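Local atomic coordinates of mycosin-1 (Mycobacterium smegmatis, PDB entry 4KB5), a protein that cleaves EspB as a membrane-anchored, subtilisin-like serine protease and may regulate type VII (ESX-1) secretion and virulence. Residues Leu50-Gln56 / Val120-Pro124; Leu321-Val325 / Ile361-Leu367. All blocks are in the same frame, centred on the assembly; numbering follows the deposited sequence.

Contact 1 (Leu50-Gln56 / Val120-Pro124)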
loop_
_atom_site.group_PDB
_atom_site.type_symbol
_atom_site.label_atom_id
_atom_site.label_comp_id
_atom_site.label_asym_id
_atom_site.label_seq_id
_atom_site.Cartn_x
_atom_site.Cartn_y
_atom_site.Cartn_z
ATOM N N LEU A 50 -2.371 5.119 17.441
ATOM C CA LEU A 50 -2.125 3.694 17.239
ATOM C C LEU A 50 -1.354 3.047 18.379
ATOM O O LEU A 50 -1.027 1.855 18.301
ATOM C CB LEU A 50 -1.349 3.473 15.922
ATOM C CG LEU A 50 -2.054 3.846 14.615
ATOM C CD1 LEU A 50 -1.051 3.832 13.466
ATOM C CD2 LEU A 50 -3.209 2.886 14.336
ATOM N N ARG A 51 -1.049 3.822 19.425
ATOM C CA ARG A 51 -0.296 3.326 20.601
ATOM C C ARG A 51 0.991 2.580 20.207
ATOM O O ARG A 51 1.280 1.462 20.685
ATOM C CB ARG A 51 -1.183 2.456 21.517
ATOM C CG ARG A 51 -2.588 3.004 21.727
ATOM C CD ARG A 51 -3.290 2.420 22.947
ATOM N NE ARG A 51 -3.793 1.047 22.797
ATOM C CZ ARG A 51 -4.944 0.694 22.206
ATOM N NH1 ARG A 51 -5.734 1.602 21.635
ATOM N NH2 ARG A 51 -5.300 -0.590 22.154
ATOM N N ILE A 52 1.773 3.220 19.340
ATOM C CA ILE A 52 2.971 2.594 18.777
ATOM C C ILE A 52 3.985 2.237 19.861
ATOM O O ILE A 52 4.552 1.136 19.841
ATOM C CB ILE A 52 3.561 3.447 17.622
ATOM C CG1 ILE A 52 2.555 3.468 16.455
ATOM C CG2 ILE A 52 4.929 2.921 17.188
ATOM C CD1 ILE A 52 3.005 4.147 15.178
ATOM N N GLN A 53 4.186 3.148 20.820
ATOM C CA GLN A 53 5.108 2.915 21.929
ATOM C C GLN A 53 4.736 1.659 22.729
ATOM O O GLN A 53 5.601 0.835 23.037
ATOM C CB GLN A 53 5.190 4.150 22.841
ATOM C CG GLN A 53 6.162 3.992 24.006
ATOM C CD GLN A 53 6.530 5.298 24.716
ATOM O OE1 GLN A 53 7.348 5.291 25.640
ATOM N NE2 GLN A 53 5.940 6.419 24.292
ATOM N N GLU A 54 3.451 1.507 23.030
ATOM C CA GLU A 54 2.964 0.312 23.708
ATOM C C GLU A 54 3.198 -0.922 22.840
ATOM O O GLU A 54 3.773 -1.911 23.292
ATOM C CB GLU A 54 1.477 0.450 24.039
ATOM C CG GLU A 54 0.853 -0.805 24.625
ATOM O OE1 GLU A 54 -1.072 0.422 25.301
ATOM O OE2 GLU A 54 -0.374 -1.179 26.631
ATOM N N ALA A 55 2.751 -0.851 21.590
ATOM C CA ALA A 55 2.947 -1.961 20.618
ATOM C C ALA A 55 4.393 -2.454 20.542
ATOM O O ALA A 55 4.649 -3.654 20.414
ATOM C CB ALA A 55 2.461 -1.558 19.224
ATOM N N GLN A 56 5.342 -1.524 20.635
ATOM C CA GLN A 56 6.753 -1.882 20.479
ATOM C C GLN A 56 7.358 -2.579 21.694
ATOM O O GLN A 56 8.490 -3.050 21.633
ATOM C CB GLN A 56 7.586 -0.682 20.019
ATOM C CG GLN A 56 7.155 -0.190 18.643
ATOM C CD GLN A 56 7.895 1.042 18.176
ATOM O OE1 GLN A 56 8.489 1.764 18.972
ATOM N NE2 GLN A 56 7.842 1.305 16.877
ATOM N N VAL A 120 9.043 7.927 15.309
ATOM C CA VAL A 120 9.524 6.570 15.054
ATOM C C VAL A 120 8.518 5.846 14.133
ATOM O O VAL A 120 7.300 6.123 14.171
ATOM C CB VAL A 120 9.821 5.787 16.360
ATOM C CG1 VAL A 120 8.554 5.567 17.201
ATOM C CG2 VAL A 120 10.497 4.461 16.058
ATOM N N GLY A 121 9.035 4.947 13.294
ATOM C CA GLY A 121 8.199 4.103 12.456
ATOM C C GLY A 121 7.549 2.983 13.270
ATOM O O GLY A 121 7.931 2.726 14.423
ATOM N N MET A 122 6.578 2.307 12.662
ATOM C CA MET A 122 5.849 1.223 13.332
ATOM C C MET A 122 6.807 0.102 13.761
ATOM O O MET A 122 6.713 -0.423 14.880
ATOM C CB MET A 122 4.737 0.706 12.399
ATOM C CG MET A 122 3.891 -0.423 12.956
ATOM S SD MET A 122 2.671 0.102 14.182
ATOM C CE MET A 122 1.666 1.225 13.223
ATOM N N ALA A 123 7.748 -0.238 12.877
ATOM C CA ALA A 123 8.636 -1.379 13.079
ATOM C C ALA A 123 10.089 -0.990 12.769
ATOM O O ALA A 123 10.606 -1.315 11.690
ATOM C CB ALA A 123 8.182 -2.555 12.220
ATOM N N PRO A 124 10.755 -0.303 13.731
ATOM C CA PRO A 124 12.074 0.310 13.512
ATOM C C PRO A 124 13.244 -0.650 13.367
ATOM O O PRO A 124 14.343 -0.189 13.104
ATOM C CB PRO A 124 12.273 1.194 14.763
ATOM C CG PRO A 124 11.422 0.559 15.815
ATOM C CD PRO A 124 10.227 -0.000 15.080
#
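The side chain of Met122 is the main bulge of the loop Val120-Pro124, and it fills a hollow between two aliphatic side chains of Leu50-Gln56. Its CA-to-CB bond points away from that segment, but p values of both chi2 and chi3 curl the thioether back, so that Met122 CE lies 3.8 Å from Leu50 CD1 and 3.8 Å from Ile52 CD1. The two receiving residues stand on either side of Arg51, whose positive phi ends the helix 45-49 in a Schellman motif before the next short helix begins. Tyr317 and Leu324 of the helix 311-328 also touch Met122. Next to this, Ile52 CG2 reaches the loop backbone, 4.1 Å from Gly121 O, and grazes Val120, with 4.5 Å to Val120 CG1.

Gln56 supplies the second projection. The amide at the end of its side chain slots into the bend of the loop, with Gln56 OE1 4.2 Å from Val120 CG1 and Gln56 NE2 only 3.3 Å from Pro124 CD. At the bottom of this notch Gln56 NE2 donates a nearly straight hydrogen bond to Met122 O (2.9 Å, 168°) and a weak, bent one to Gly121 O (2.8 Å, 119°). The chemistry is thus divided: aliphatic contacts exclude solvent, while one amide bonds Met122 O well and Gly121 O weakly in a buried loop, a polar link that depends on the loop's backbone path.

Contact 2 (Leu321-Val325 / Ile361-Leu367)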
loop_
_atom_site.group_PDB
_atom_site.type_symbol
_atom_site.label_atom_id
_atom_site.label_comp_id
_atom_site.label_asym_id
_atom_site.label_seq_id
_atom_site.Cartn_x
_atom_site.Cartn_y
_atom_site.Cartn_z
ATOM N N LEU A 321 2.611 -2.864 10.830
ATOM C CA LEU A 321 1.966 -3.765 11.809
ATOM C C LEU A 321 2.167 -5.240 11.415
ATOM O O LEU A 321 2.494 -6.106 12.257
ATOM C CB LEU A 321 0.474 -3.415 11.962
ATOM C CG LEU A 321 -0.356 -4.349 12.884
ATOM C CD1 LEU A 321 0.236 -4.471 14.291
ATOM C CD2 LEU A 321 -1.811 -3.909 12.960
ATOM N N ALA A 322 2.003 -5.533 10.127
ATOM C CA ALA A 322 2.206 -6.912 9.660
ATOM C C ALA A 322 3.603 -7.434 10.021
ATOM O O ALA A 322 3.760 -8.610 10.398
ATOM C CB ALA A 322 1.927 -7.028 8.158
ATOM N N ALA A 323 4.609 -6.557 9.933
ATOM C CA ALA A 323 5.975 -6.911 10.333
ATOM C C ALA A 323 6.098 -7.177 11.836
ATOM O O ALA A 323 6.746 -8.141 12.257
ATOM C CB ALA A 323 6.952 -5.829 9.889
ATOM N N LEU A 324 5.475 -6.329 12.649
ATOM C CA LEU A 324 5.386 -6.605 14.095
ATOM C C LEU A 324 4.760 -7.979 14.357
ATOM O O LEU A 324 5.306 -8.790 15.112
ATOM C CB LEU A 324 4.575 -5.513 14.809
ATOM C CG LEU A 324 5.133 -4.086 14.712
ATOM C CD1 LEU A 324 4.361 -3.135 15.612
ATOM C CD2 LEU A 324 6.607 -4.063 15.079
ATOM N N VAL A 325 3.620 -8.233 13.713
ATOM C CA VAL A 325 2.917 -9.511 13.869
ATOM C C VAL A 325 3.809 -10.669 13.416
ATOM O O VAL A 325 3.899 -11.691 14.099
ATOM C CB VAL A 325 1.570 -9.518 13.109
ATOM C CG1 VAL A 325 0.928 -10.900 13.157
ATOM C CG2 VAL A 325 0.637 -8.460 13.686
ATOM N N ILE A 361 -7.022 -0.290 12.210
ATOM C CA ILE A 361 -6.130 -1.248 12.873
ATOM C C ILE A 361 -5.877 -0.869 14.329
ATOM O O ILE A 361 -5.910 0.314 14.694
ATOM C CB ILE A 361 -4.775 -1.411 12.140
ATOM C CG1 ILE A 361 -4.033 -0.058 12.035
ATOM C CG2 ILE A 361 -4.983 -2.065 10.770
ATOM C CD1 ILE A 361 -2.541 -0.180 11.773
ATOM N N ASP A 362 -5.614 -1.887 15.141
ATOM C CA ASP A 362 -5.310 -1.725 16.556
ATOM C C ASP A 362 -4.118 -2.596 16.883
ATOM O O ASP A 362 -4.274 -3.777 17.199
ATOM C CB ASP A 362 -6.525 -2.115 17.416
ATOM C CG ASP A 362 -6.287 -1.894 18.912
ATOM O OD1 ASP A 362 -5.117 -1.722 19.339
ATOM O OD2 ASP A 362 -7.283 -1.913 19.667
ATOM N N PRO A 363 -2.907 -2.017 16.781
ATOM C CA PRO A 363 -1.646 -2.736 16.920
ATOM C C PRO A 363 -1.489 -3.503 18.233
ATOM O O PRO A 363 -1.085 -4.660 18.220
ATOM C CB PRO A 363 -0.598 -1.615 16.821
ATOM C CG PRO A 363 -1.239 -0.602 15.928
ATOM C CD PRO A 363 -2.697 -0.625 16.324
ATOM N N VAL A 364 -1.790 -2.865 19.361
ATOM C CA VAL A 364 -1.660 -3.550 20.650
ATOM C C VAL A 364 -2.557 -4.789 20.678
ATOM O O VAL A 364 -2.124 -5.869 21.091
ATOM C CB VAL A 364 -1.921 -2.601 21.850
ATOM C CG1 VAL A 364 -1.982 -3.381 23.153
ATOM C CG2 VAL A 364 -0.802 -1.559 21.925
ATOM N N ALA A 365 -3.780 -4.640 20.187
ATOM C CA ALA A 365 -4.714 -5.772 20.143
ATOM C C ALA A 365 -4.209 -6.853 19.189
ATOM O O ALA A 365 -4.170 -8.035 19.561
ATOM C CB ALA A 365 -6.103 -5.307 19.751
ATOM N N ALA A 366 -3.790 -6.445 17.982
ATOM C CA ALA A 366 -3.202 -7.397 17.001
ATOM C C ALA A 366 -2.041 -8.209 17.563
ATOM O O ALA A 366 -1.817 -9.356 17.167
ATOM C CB ALA A 366 -2.775 -6.684 15.723
ATOM N N LEU A 367 -1.302 -7.616 18.489
ATOM C CA LEU A 367 -0.109 -8.266 19.011
ATOM C C LEU A 367 -0.351 -9.096 20.274
ATOM O O LEU A 367 0.518 -9.870 20.677
ATOM C CB LEU A 367 1.001 -7.226 19.238
ATOM C CG LEU A 367 1.632 -6.631 17.965
ATOM C CD1 LEU A 367 2.340 -5.309 18.251
ATOM C CD2 LEU A 367 2.581 -7.612 17.295
#
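Leu321 and Leu367, one from each helix, account for much of this interface. Leu321 buries 95 Å² and projects toward the segment Ile361-Leu367, where both of its methyl groups pack on Pro363 and Ala366 at the start of the helix. Leu321 CD1 lies 3.7 Å from Pro363 CA and 4.0 Å from Ala366 CB, and also approaches Leu367, 4.5 Å from Leu367 CG; Leu321 CD2 also reaches the residue before the cap, 4.0 Å from Ile361 CB. The small Ala366 leaves room for this leucine.

Leu367, with 64 Å² covered, returns the contact one turn further on. Leu367 CD2 rests directly on the backbone of the other helix, 3.7 Å from Leu324 C and 3.8 Å from Val325 N, and touches their side chains at Leu324 CB (3.8 Å) and Val325 CG2 (4.2 Å). No hydrogen bond spans the two segments, so they associate by apolar packing. The short axes run in the same direction, inclined by 27° (signed crossing angle -27°), and approach to 10.0 Å. Asp362 caps the second helix, Asp362 OD1 accepting a weak bond of 3.3 Å from Ala365 N, and Ile341 of the helix 334-343 adds apolar cover over Leu321 and Ile361.

The arrangement belongs to the subtilisin-like fold, with its seven-stranded parallel sheet: the helix 311-328, which carries the inferred charge-relay Ser312 in its first turn, is flanked well away from the active site by the late helix 363-368 of the catalytic domain.

From the N terminus, the chain passes Leu50-Gln56, runs through strands 65-70 and 82-86 and the helix 102-110, and returns at Val120-Pro124, where contact 1 closes a loop that includes Asp70 and His101. Contact 2 opens much later, beyond Ser312, and closes a shorter excursion through the helix 334-343. The two loops follow in series, neither nested nor crossed, yet their contact centres lie about 9 Å apart. They meet through a salt bridge between Arg51 NH2 and Asp362 OD1 (3.0 Å) and through packing of Met122 CG on Leu321 N (3.5 Å). Early and late parts of the catalytic domain are thereby joined against the helix 311-328.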